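Local structure of Cyp101j2 (Sphingobium yanoikuyae, 5KYO) at residues A[78-83]-A[108-113]; A[320-325]-A[337-342]. The protein is a haem-containing cytochrome P450 monooxygenase that probably hydroxylates the monoterpenoid 1,8-cineole. All coordinates share one frame; numbering follows the deposited sequence. Where two conformers were deposited one is given.

Contact 1: A[78-83]-A[108-113]; sequences PHNGGH and LVPKET
Loop packing against the tip of a beta hairpin joins Asn80, Gly81 and His83 to Val109 and Pro110, at the edge of the P450 beta sheet. A type I' turn from His79 to Gly82, closed by Gly82 N donating to His79 O at 3.1 Å, links strands 74-77 and 83-86. The facing loop leads into helix 111-118, which probably corresponds to the B' helix of the P450 fold, and Pro110, preceded by a cis peptide bond, occupies its N-cap position. No direct hydrogen bond crosses, and the fit rests on apolar surfaces. Val109 divides its branches between two partners: CG2 meets Asn80 CB at 3.8 Å, while CG1, anti to the carbonyl carbon (chi1 -61°), sits over one face of the His83 imidazole. Val109 CG1 lies 4.1 Å from the centroid of the His83 ring and 19° off its normal, a CH-pi contact. The Pro110 ring crosses Asn80 at a slant, its CG 3.8 Å from Asn80 CA. The amide nitrogen of Asn80, ND2, is taken by Asp48. One water bridges the two backbones, donating to Asn80 O at 2.7 Å and accepting from the first helical amide, Lys111 N, at 3.1 Å.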
# COMPACT_ATOMS: atom_id res chain seq x y z
N PRO A 78 -5.14 8.64 22.33
CA PRO A 78 -4.20 8.10 23.32
C PRO A 78 -3.58 6.76 22.91
O PRO A 78 -2.61 6.33 23.52
CB PRO A 78 -5.07 7.92 24.57
CG PRO A 78 -6.44 7.70 24.03
CD PRO A 78 -6.53 8.61 22.82
N HIS A 79 -4.15 6.11 21.90
CA HIS A 79 -3.69 4.79 21.48
C HIS A 79 -2.35 4.87 20.73
O HIS A 79 -2.03 5.91 20.14
CB HIS A 79 -4.74 4.11 20.59
CG HIS A 79 -5.98 3.73 21.33
ND1 HIS A 79 -6.24 2.44 21.75
CD2 HIS A 79 -7.04 4.47 21.73
CE1 HIS A 79 -7.40 2.40 22.38
NE2 HIS A 79 -7.91 3.62 22.38
N ASN A 80 -1.58 3.79 20.77
CA ASN A 80 -0.35 3.67 19.98
C ASN A 80 0.63 4.83 20.22
O ASN A 80 0.97 5.57 19.31
CB ASN A 80 -0.72 3.59 18.48
CG ASN A 80 -1.55 2.36 18.16
OD1 ASN A 80 -1.24 1.26 18.62
ND2 ASN A 80 -2.63 2.54 17.40
N GLY A 81 1.06 5.00 21.47
CA GLY A 81 1.99 6.07 21.83
C GLY A 81 1.38 7.46 21.99
O GLY A 81 2.00 8.36 22.55
N GLY A 82 0.15 7.63 21.50
CA GLY A 82 -0.47 8.95 21.47
C GLY A 82 -0.06 9.70 20.22
O GLY A 82 1.13 9.94 20.00
N HIS A 83 -1.03 10.06 19.38
CA HIS A 83 -0.67 10.74 18.13
C HIS A 83 -1.83 11.50 17.50
O HIS A 83 -2.99 11.18 17.72
CB HIS A 83 -0.10 9.73 17.12
CG HIS A 83 -1.07 8.69 16.67
ND1 HIS A 83 -1.89 8.86 15.57
CD2 HIS A 83 -1.36 7.45 17.16
CE1 HIS A 83 -2.63 7.78 15.40
NE2 HIS A 83 -2.33 6.91 16.35
N LEU A 108 5.50 5.15 11.34
CA LEU A 108 4.72 4.08 11.95
C LEU A 108 4.44 4.41 13.41
O LEU A 108 5.28 5.02 14.09
CB LEU A 108 5.44 2.74 11.82
CG LEU A 108 5.64 2.20 10.40
CD1 LEU A 108 6.14 0.75 10.43
CD2 LEU A 108 4.34 2.30 9.60
N VAL A 109 3.26 4.02 13.88
CA VAL A 109 2.92 4.13 15.31
C VAL A 109 2.81 2.74 15.93
O VAL A 109 2.41 1.79 15.26
CB VAL A 109 1.61 4.91 15.52
CG1 VAL A 109 1.73 6.33 14.98
CG2 VAL A 109 0.46 4.19 14.87
N PRO A 110 3.19 2.59 17.21
CA PRO A 110 3.77 3.61 18.11
C PRO A 110 5.18 4.01 17.71
O PRO A 110 5.94 3.16 17.21
CB PRO A 110 3.78 2.90 19.47
CG PRO A 110 2.86 1.73 19.33
CD PRO A 110 2.99 1.31 17.91
N LYS A 111 5.53 5.27 17.92
CA LYS A 111 6.84 5.78 17.51
C LYS A 111 8.02 5.07 18.18
O LYS A 111 9.00 4.73 17.51
CB LYS A 111 6.94 7.28 17.79
CG LYS A 111 8.39 7.78 17.83
CD LYS A 111 8.49 9.30 17.92
CE LYS A 111 9.90 9.77 17.56
NZ LYS A 111 10.05 11.26 17.64
N GLU A 112 7.94 4.84 19.48
CA GLU A 112 9.08 4.29 20.21
C GLU A 112 9.08 2.76 20.24
O GLU A 112 9.76 2.16 21.06
CB GLU A 112 9.12 4.82 21.65
N THR A 113 8.29 2.14 19.37
CA THR A 113 8.46 0.72 19.12
C THR A 113 8.51 0.48 17.62
O THR A 113 9.59 0.37 17.06
CB THR A 113 7.36 -0.13 19.76
OG1 THR A 113 7.46 -0.04 21.19
CG2 THR A 113 7.53 -1.58 19.37
O HOH W 1 3.12 7.12 18.63

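Contact 2: A[320-325]-A[337-342]. With HEM (protoporphyrin IX containing Fe), chain G.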
# COMPACT_ATOMS: atom_id res chain seq x y z
N ALA A 320 2.33 7.98 8.42
CA ALA A 320 2.39 9.04 9.41
C ALA A 320 3.65 9.87 9.19
O ALA A 320 4.43 9.57 8.30
CB ALA A 320 2.36 8.46 10.81
N ARG A 321 3.81 10.93 9.99
CA ARG A 321 4.98 11.80 9.91
C ARG A 321 5.42 12.25 11.32
O ARG A 321 4.60 12.35 12.23
CB ARG A 321 4.70 13.03 9.04
CG ARG A 321 4.40 12.75 7.56
CD ARG A 321 5.65 12.42 6.77
NE ARG A 321 5.34 12.19 5.36
CZ ARG A 321 4.89 11.04 4.87
NH1 ARG A 321 4.69 10.00 5.68
NH2 ARG A 321 4.64 10.91 3.58
N GLU A 322 6.72 12.49 11.48
CA GLU A 322 7.24 12.98 12.75
C GLU A 322 7.43 14.49 12.72
O GLU A 322 7.94 15.05 11.76
CB GLU A 322 8.57 12.30 13.09
CG GLU A 322 9.21 12.81 14.37
CD GLU A 322 10.44 12.02 14.76
OE1 GLU A 322 10.82 11.09 14.02
OE2 GLU A 322 11.03 12.32 15.82
N VAL A 323 7.03 15.15 13.79
CA VAL A 323 7.30 16.56 13.94
C VAL A 323 8.72 16.73 14.49
O VAL A 323 9.07 16.13 15.51
CB VAL A 323 6.28 17.22 14.85
CG1 VAL A 323 6.61 18.66 15.07
CG2 VAL A 323 4.87 17.08 14.24
N LEU A 324 9.54 17.52 13.81
CA LEU A 324 10.92 17.68 14.24
C LEU A 324 11.11 18.91 15.12
O LEU A 324 12.00 18.93 15.98
CB LEU A 324 11.86 17.75 13.02
CG LEU A 324 11.68 16.69 11.93
CD1 LEU A 324 12.80 16.80 10.92
CD2 LEU A 324 11.61 15.29 12.53
N ARG A 325 10.28 19.93 14.92
CA ARG A 325 10.36 21.17 15.69
C ARG A 325 9.00 21.56 16.28
O ARG A 325 7.97 21.26 15.69
CB ARG A 325 10.86 22.32 14.81
CG ARG A 325 12.30 22.20 14.36
CD ARG A 325 12.68 23.39 13.49
NE ARG A 325 11.93 23.42 12.24
CZ ARG A 325 10.89 24.22 12.01
NH1 ARG A 325 10.47 25.05 12.95
NH2 ARG A 325 10.27 24.18 10.83
N GLY A 337 8.87 15.82 18.23
CA GLY A 337 8.74 14.40 18.53
C GLY A 337 7.30 13.92 18.42
O GLY A 337 7.02 12.73 18.58
N ASP A 338 6.37 14.83 18.17
CA ASP A 338 4.98 14.43 17.96
C ASP A 338 4.82 13.64 16.64
O ASP A 338 5.53 13.88 15.66
CB ASP A 338 4.06 15.65 17.97
CG ASP A 338 3.70 16.11 19.38
OD1 ASP A 338 4.27 15.57 20.35
OD2 ASP A 338 2.84 17.01 19.52
N MET A 339 3.89 12.70 16.64
CA MET A 339 3.57 11.93 15.45
C MET A 339 2.26 12.41 14.85
O MET A 339 1.31 12.69 15.58
CB MET A 339 3.47 10.43 15.77
CG MET A 339 4.77 9.84 16.24
SD MET A 339 5.99 9.90 14.91
CE MET A 339 5.05 9.07 13.61
N VAL A 340 2.20 12.52 13.53
CA VAL A 340 0.95 12.88 12.88
C VAL A 340 0.60 11.89 11.77
O VAL A 340 1.33 11.74 10.79
CB VAL A 340 1.00 14.29 12.27
CG1 VAL A 340 -0.34 14.61 11.66
CG2 VAL A 340 1.38 15.34 13.34
N MET A 341 -0.54 11.21 11.96
CA MET A 341 -1.05 10.26 10.98
C MET A 341 -1.81 11.02 9.89
O MET A 341 -2.58 11.92 10.17
CB MET A 341 -1.94 9.21 11.65
CG MET A 341 -2.35 8.07 10.74
SD MET A 341 -2.96 6.63 11.65
CE MET A 341 -1.43 5.93 12.26
N ALA A 342 -1.57 10.66 8.64
CA ALA A 342 -2.17 11.36 7.51
C ALA A 342 -2.66 10.35 6.47
O ALA A 342 -2.02 10.16 5.45
CB ALA A 342 -1.17 12.33 6.89
CHA HEM G . 5.33 4.37 -1.27
CHB HEM G . 0.73 2.89 -1.69
CHC HEM G . 2.19 -0.68 -4.69
CHD HEM G . 6.77 0.24 -3.49
C1A HEM G . 3.96 4.35 -1.16
C2A HEM G . 3.12 5.34 -0.49
C3A HEM G . 1.84 4.91 -0.59
C4A HEM G . 1.83 3.66 -1.35
CMA HEM G . 0.60 5.64 -0.04
CAA HEM G . 3.57 6.64 0.23
CBA HEM G . 4.07 6.38 1.65
CGA HEM G . 4.38 7.69 2.34
O1A HEM G . 3.46 8.53 2.52
O2A HEM G . 5.56 7.91 2.73
C1B HEM G . 0.72 1.83 -2.59
C2B HEM G . -0.46 1.17 -3.15
C3B HEM G . -0.04 0.18 -3.96
C4B HEM G . 1.40 0.18 -3.95
CMB HEM G . -1.93 1.54 -2.85
CAB HEM G . -0.86 -0.83 -4.82
CBB HEM G . -2.18 -0.83 -4.99
C1C HEM G . 3.56 -0.72 -4.65
C2C HEM G . 4.41 -1.58 -5.45
C3C HEM G . 5.68 -1.34 -5.10
C4C HEM G . 5.66 -0.29 -4.09
CMC HEM G . 3.85 -2.60 -6.47
CAC HEM G . 6.99 -1.95 -5.61
CBC HEM G . 7.12 -2.77 -6.65
C1D HEM G . 6.82 1.40 -2.75
C2D HEM G . 8.02 1.98 -2.17
C3D HEM G . 7.55 3.26 -1.51
C4D HEM G . 6.13 3.34 -1.73
CMD HEM G . 9.50 1.50 -2.17
CAD HEM G . 8.45 4.24 -0.73
CBD HEM G . 8.72 5.50 -1.55
CGD HEM G . 9.61 6.43 -0.74
O1D HEM G . 10.64 6.93 -1.25
O2D HEM G . 9.27 6.65 0.45
NA HEM G . 3.14 3.36 -1.68
NB HEM G . 1.83 1.19 -3.11
NC HEM G . 4.35 0.06 -3.85
ND HEM G . 5.74 2.23 -2.46
FE HEM G . 3.76 1.82 -2.90
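Strands 320-323 and 339-342 run antiparallel, their axes at 154°, with Arg321 and Val340 forming a hydrogen-bonded pair between the non-hydrogen-bonded pairs Ala320-Met341 and Glu322-Met339. Arg321 N to Val340 O and Val340 N to Arg321 O are both 2.7 Å, the second running almost straight on the carbonyl. The ladder continues past the pairs: Val323 N reaches Asp338 O, and Val323 O takes Gly337 N. One face carries Ala320, Glu322, Met339 and Met341. Met339 is bent at chi2 and chi3, a fold that carries SD past Glu322 CB and brings CE to 3.9 Å from Ala320 CB. On the other face Val323 CG2 meets Val340 CG2 at 4.0 Å, and Arg321 leaves the sheet for the haem. Its chain, bent at chi2 (-77°), sends NH2 to propionate oxygen O1A of the haem at 2.9 Å, an in-plane bond of 173° at the guanidinium edge. NH1 meanwhile bonds Ala320 O at 2.7 Å from above the carbonyl plane and also holds Ser319, fixing the group's rotation. A leucine in place of Arg321 would probably leave the propionate without this positive charge and Ala320 O without its side-chain donor. Such an arginine, bridging sheet and propionate, forms part of the haem pocket. Around the pair, helix 89-97 lays Val95 against Arg321 and Val340, strand 102-103 bonds Glu322 through Ser103, and strand 83-86 flanks 339-342 through Trp84.

How the contacts relate
From the N terminus, the chain forms the hairpin of strands 74-77 and 83-86, passes through helix 89-97 and strand 102-103, and returns to the hairpin tip at contact 1. Contact 2 comes far later and closes a shorter loop of 11 residues holding strands 327-329 and 332-334. The two are in series, neither nested nor crossed, yet their centres lie 10 Å apart, since His83 begins strand 83-86, which runs parallel beside 339-343, and the 108-113 loop packs on the same strand 339-343 through Val109 and Met341. His83 CB thus lies 3.6 Å from Met339 O. Lys111, at the start of helix 111-118, forms a salt bridge with Glu322, though its modelled length is too short to trust in detail.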